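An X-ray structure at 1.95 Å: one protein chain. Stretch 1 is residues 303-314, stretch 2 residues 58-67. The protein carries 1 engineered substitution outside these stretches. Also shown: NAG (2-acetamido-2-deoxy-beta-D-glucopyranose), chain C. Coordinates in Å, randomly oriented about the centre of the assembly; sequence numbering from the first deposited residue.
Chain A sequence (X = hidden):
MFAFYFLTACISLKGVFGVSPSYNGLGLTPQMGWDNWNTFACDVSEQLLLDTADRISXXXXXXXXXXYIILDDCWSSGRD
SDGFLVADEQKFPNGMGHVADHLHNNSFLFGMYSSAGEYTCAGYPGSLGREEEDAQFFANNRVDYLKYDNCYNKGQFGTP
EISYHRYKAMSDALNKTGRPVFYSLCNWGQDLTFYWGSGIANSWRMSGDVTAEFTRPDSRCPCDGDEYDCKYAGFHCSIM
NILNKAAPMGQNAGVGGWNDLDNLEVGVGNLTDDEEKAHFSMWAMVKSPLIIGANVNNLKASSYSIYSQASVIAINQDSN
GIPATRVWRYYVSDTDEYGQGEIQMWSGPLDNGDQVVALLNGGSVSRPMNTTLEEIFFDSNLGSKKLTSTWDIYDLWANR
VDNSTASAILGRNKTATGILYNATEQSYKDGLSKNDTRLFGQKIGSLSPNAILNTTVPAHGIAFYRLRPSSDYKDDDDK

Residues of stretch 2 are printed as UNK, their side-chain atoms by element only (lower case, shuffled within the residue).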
# COMPACT_ATOMS: atom_id res chain seq x y z
N SER A 303 -14.96 -26.62 -28.40
CA SER A 303 -14.48 -26.57 -27.01
C SER A 303 -13.94 -27.93 -26.57
O SER A 303 -12.88 -28.00 -25.94
CB SER A 303 -15.60 -26.09 -26.09
OG SER A 303 -15.98 -24.77 -26.43
N TYR A 304 -14.66 -28.99 -26.92
CA TYR A 304 -14.20 -30.36 -26.67
C TYR A 304 -12.81 -30.64 -27.24
O TYR A 304 -11.97 -31.21 -26.55
CB TYR A 304 -15.22 -31.39 -27.19
CG TYR A 304 -14.79 -32.84 -27.09
CD1 TYR A 304 -14.41 -33.42 -25.87
CD2 TYR A 304 -14.79 -33.65 -28.23
CE1 TYR A 304 -14.02 -34.76 -25.80
CE2 TYR A 304 -14.41 -34.96 -28.17
CZ TYR A 304 -14.03 -35.53 -26.97
OH TYR A 304 -13.66 -36.86 -26.97
N SER A 305 -12.54 -30.22 -28.48
CA SER A 305 -11.23 -30.50 -29.07
C SER A 305 -10.12 -29.61 -28.50
O SER A 305 -8.93 -29.93 -28.61
CB SER A 305 -11.26 -30.40 -30.59
OG SER A 305 -11.55 -29.09 -31.01
N ILE A 306 -10.51 -28.49 -27.89
CA ILE A 306 -9.55 -27.67 -27.13
C ILE A 306 -9.11 -28.44 -25.87
O ILE A 306 -7.91 -28.67 -25.65
CB ILE A 306 -10.10 -26.25 -26.85
CG1 ILE A 306 -10.07 -25.43 -28.15
CG2 ILE A 306 -9.26 -25.53 -25.76
CD1 ILE A 306 -10.94 -24.21 -28.16
N TYR A 307 -10.09 -28.89 -25.07
CA TYR A 307 -9.81 -29.68 -23.86
C TYR A 307 -9.03 -30.97 -24.15
O TYR A 307 -8.37 -31.50 -23.27
CB TYR A 307 -11.10 -30.07 -23.16
CG TYR A 307 -11.73 -28.99 -22.32
CD1 TYR A 307 -13.04 -28.58 -22.56
CD2 TYR A 307 -11.03 -28.39 -21.26
CE1 TYR A 307 -13.65 -27.59 -21.78
CE2 TYR A 307 -11.62 -27.40 -20.47
CZ TYR A 307 -12.92 -27.00 -20.74
OH TYR A 307 -13.50 -26.02 -19.96
N SER A 308 -9.15 -31.47 -25.38
CA SER A 308 -8.56 -32.75 -25.74
C SER A 308 -7.23 -32.63 -26.48
O SER A 308 -6.69 -33.64 -26.94
CB SER A 308 -9.57 -33.58 -26.55
OG SER A 308 -9.60 -33.14 -27.89
N GLN A 309 -6.68 -31.42 -26.58
CA GLN A 309 -5.40 -31.22 -27.26
C GLN A 309 -4.22 -31.74 -26.43
O GLN A 309 -3.68 -31.04 -25.56
CB GLN A 309 -5.20 -29.75 -27.68
CG GLN A 309 -3.98 -29.50 -28.62
CD GLN A 309 -4.20 -29.99 -30.06
OE1 GLN A 309 -5.20 -30.63 -30.36
NE2 GLN A 309 -3.26 -29.68 -30.94
N ALA A 310 -3.83 -32.99 -26.72
CA ALA A 310 -2.77 -33.69 -26.00
C ALA A 310 -1.45 -32.92 -25.96
O ALA A 310 -0.76 -32.94 -24.95
CB ALA A 310 -2.56 -35.07 -26.61
N SER A 311 -1.13 -32.25 -27.06
CA SER A 311 0.10 -31.47 -27.22
C SER A 311 0.20 -30.34 -26.19
O SER A 311 1.27 -30.04 -25.66
CB SER A 311 0.10 -30.86 -28.62
OG SER A 311 1.42 -30.70 -29.07
N VAL A 312 -0.93 -29.70 -25.93
CA VAL A 312 -0.98 -28.58 -25.00
C VAL A 312 -0.97 -29.06 -23.54
O VAL A 312 -0.29 -28.48 -22.69
CB VAL A 312 -2.17 -27.64 -25.32
CG1 VAL A 312 -2.33 -26.56 -24.26
CG2 VAL A 312 -1.98 -27.00 -26.70
N ILE A 313 -1.72 -30.14 -23.27
CA ILE A 313 -1.71 -30.79 -21.95
C ILE A 313 -0.30 -31.29 -21.57
O ILE A 313 0.11 -31.19 -20.40
CB ILE A 313 -2.73 -31.96 -21.88
CG1 ILE A 313 -4.15 -31.44 -22.13
CG2 ILE A 313 -2.65 -32.70 -20.52
CD1 ILE A 313 -5.20 -32.56 -22.33
N ALA A 314 0.44 -31.79 -22.56
CA ALA A 314 1.80 -32.27 -22.33
C ALA A 314 2.73 -31.14 -21.82
O ALA A 314 3.63 -31.40 -21.03
CB ALA A 314 2.37 -32.91 -23.59
N UNK A 58 -16.27 -41.46 -20.75
CA UNK A 58 -16.63 -41.92 -22.11
C UNK A 58 -16.04 -41.04 -23.21
O UNK A 58 -15.68 -41.55 -24.28
c UNK A 58 -18.15 -42.06 -22.28
o UNK A 58 -18.00 -44.09 -21.00
c UNK A 58 -18.75 -43.17 -21.43
o UNK A 58 -19.97 -43.12 -21.18
N UNK A 59 -15.91 -39.74 -22.95
CA UNK A 59 -15.25 -38.82 -23.90
C UNK A 59 -13.74 -39.00 -23.96
O UNK A 59 -13.07 -38.36 -24.77
c UNK A 59 -15.61 -37.35 -23.60
c UNK A 59 -17.66 -37.16 -25.14
c UNK A 59 -17.27 -35.48 -23.29
c UNK A 59 -17.09 -36.93 -23.73
N UNK A 60 -13.20 -39.87 -23.11
CA UNK A 60 -11.76 -40.15 -23.10
C UNK A 60 -10.97 -39.04 -22.43
O UNK A 60 -9.75 -39.02 -22.50
N UNK A 61 -11.68 -38.12 -21.78
CA UNK A 61 -11.06 -37.00 -21.08
C UNK A 61 -10.42 -37.43 -19.76
O UNK A 61 -9.36 -36.93 -19.38
c UNK A 61 -13.43 -34.00 -21.86
c UNK A 61 -12.41 -35.07 -22.16
c UNK A 61 -11.16 -34.46 -22.81
c UNK A 61 -12.05 -35.86 -20.88
N UNK A 62 -11.07 -38.38 -19.08
CA UNK A 62 -10.50 -38.99 -17.87
C UNK A 62 -9.10 -39.55 -18.13
O UNK A 62 -8.16 -39.26 -17.39
c UNK A 62 -11.29 -43.27 -16.57
c UNK A 62 -11.42 -40.10 -17.33
c UNK A 62 -11.71 -42.05 -15.73
c UNK A 62 -10.88 -40.81 -16.07
n UNK A 62 -12.23 -44.41 -16.40
N UNK A 63 -8.96 -40.33 -19.20
CA UNK A 63 -7.67 -40.95 -19.50
C UNK A 63 -6.64 -40.00 -20.12
O UNK A 63 -5.50 -40.40 -20.38
c UNK A 63 -8.51 -43.34 -19.54
o UNK A 63 -7.93 -43.76 -18.52
o UNK A 63 -9.60 -43.81 -19.94
c UNK A 63 -7.86 -42.23 -20.33
N UNK A 64 -7.04 -38.75 -20.34
CA UNK A 64 -6.09 -37.69 -20.70
C UNK A 64 -5.50 -37.03 -19.44
O UNK A 64 -4.51 -36.30 -19.51
c UNK A 64 -6.72 -36.62 -21.59
c UNK A 64 -7.22 -37.14 -22.94
c UNK A 64 -5.61 -35.55 -24.54
s UNK A 64 -7.35 -35.86 -24.21
N UNK A 65 -6.12 -37.31 -18.30
CA UNK A 65 -5.61 -36.84 -17.02
C UNK A 65 -6.63 -36.08 -16.21
O UNK A 65 -6.38 -35.79 -15.04
N UNK A 66 -7.78 -35.77 -16.82
CA UNK A 66 -8.87 -35.05 -16.12
C UNK A 66 -9.58 -35.98 -15.13
O UNK A 66 -10.68 -36.49 -15.40
c UNK A 66 -8.99 -33.74 -19.36
c UNK A 66 -9.27 -32.06 -17.67
c UNK A 66 -9.36 -33.41 -18.06
c UNK A 66 -9.88 -34.47 -17.10
c UNK A 66 -8.52 -32.76 -20.26
c UNK A 66 -8.81 -31.07 -18.58
c UNK A 66 -8.43 -31.44 -19.86
o UNK A 66 -7.99 -30.50 -20.77
N UNK A 67 -8.95 -36.19 -13.98
CA UNK A 67 -9.34 -37.27 -13.08
C UNK A 67 -9.99 -36.87 -11.76
O UNK A 67 -10.61 -37.70 -11.10
c UNK A 67 -6.75 -40.10 -13.79
c UNK A 67 -7.93 -39.18 -14.00
c UNK A 67 -6.64 -41.08 -14.94
n UNK A 67 -5.59 -42.12 -14.66
c UNK A 67 -8.14 -38.20 -12.83
C1 NAG C . -6.89 -45.94 -21.69
C2 NAG C . -8.32 -46.43 -21.91
C3 NAG C . -8.91 -47.17 -20.71
C4 NAG C . -7.94 -48.10 -19.96
C5 NAG C . -6.46 -47.71 -20.11
C6 NAG C . -5.59 -48.96 -20.01
C7 NAG C . -9.60 -45.09 -23.48
C8 NAG C . -10.76 -44.15 -23.63
N2 NAG C . -9.20 -45.33 -22.24
O3 NAG C . -10.03 -47.93 -21.13
O4 NAG C . -8.28 -48.06 -18.58
O5 NAG C . -6.13 -47.08 -21.34
O6 NAG C . -4.30 -48.58 -19.58
O7 NAG C . -9.07 -45.59 -24.47

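Position 58 carries four side-chain atoms, two carbons with the second bearing two oxygens, the planar fork of a carboxylate. It lies out of reach of stretch 1. Two carbons before the carboxylate oxygens, rather than three, make it Asp58.

Position 59 has four carbons, forked at the second, with no heteroatom. Its CB lies 3.8 Å from Tyr304 CE1, and its backbone O lies 2.7 Å from Tyr304 OH. A fork at the second carbon instead of the first gives Leu59.

Position 60 has no side-chain atoms. Its phi of 77° follows directly on a helix, in a Schellman motif, and positive phi by itself favours the residue found, Gly60.

At position 61 there are again four carbons forked at the second. The fork carbon is 4.0 Å from Tyr304 CE1, near the plane of that ring, and one terminal carbon is 4.2 Å from Ser308 CB. This is Leu61, and the terminal carbon closest to Ser308 is CD2.

Position 62 shows four carbons in a row ending in nitrogen, a side chain out of reach of stretch 1: Lys62.

Position 63 repeats the pattern of two carbons and two oxygens, so it is Asp63. It faces the sugar rather than stretch 1: NAG N2 donates a hydrogen bond to Asp63 OD2 at 2.8 Å, with an N-H...acceptor angle of 162°.

Position 64 is an unbranched chain of two carbons, a sulfur and a final carbon. The sulfur settles the assignment, Met64. Its terminal CE is 3.3 Å from Ser308 O and 3.7 Å from both Ala310 CB and Ile313 CD1, while SD lies 3.9 Å from Ser308 CB.

Position 65 has no side-chain atoms. With phi 126° and psi -9°, a CB would be jammed against the carbonyl O of the preceding residue, which by itself calls for glycine: Gly65.

Position 66 has one carbon leading to a six-carbon ring that bears one oxygen. That oxygen is 2.7 Å from Tyr307 O; a phenol is the match, hence Tyr66. Its CE2 lies 3.9 Å from Ile313 CD1.

Position 67 is four carbons ending in nitrogen, out of reach of stretch 1: Lys67.

The contact buries 452 Å² in total and is fastened by two tyrosine hydroxyls acting in opposite senses. Tyr304 OH donates to Leu59 O at 2.7 Å, and Tyr66 OH donates to Tyr307 O at 2.7 Å, so each stretch supplies one phenol and one backbone carbonyl. Both acceptors lie near the plane of the donating ring, as suits an in-plane phenolic proton. Leu61 fills space between these bonds, with CD2 4.4 Å from Tyr307 CB. Met64, which has the largest covered area at 90 Å², extends CE to the break between the two helical segments of stretch 1, where Ser308 leaves helical geometry and Gln309 occupies the N-cap position. The rest is apolar packing, with Ile313 meeting both Met64 and Tyr66.

Stretch 2, residues 58-67: DLGLKDMGYK
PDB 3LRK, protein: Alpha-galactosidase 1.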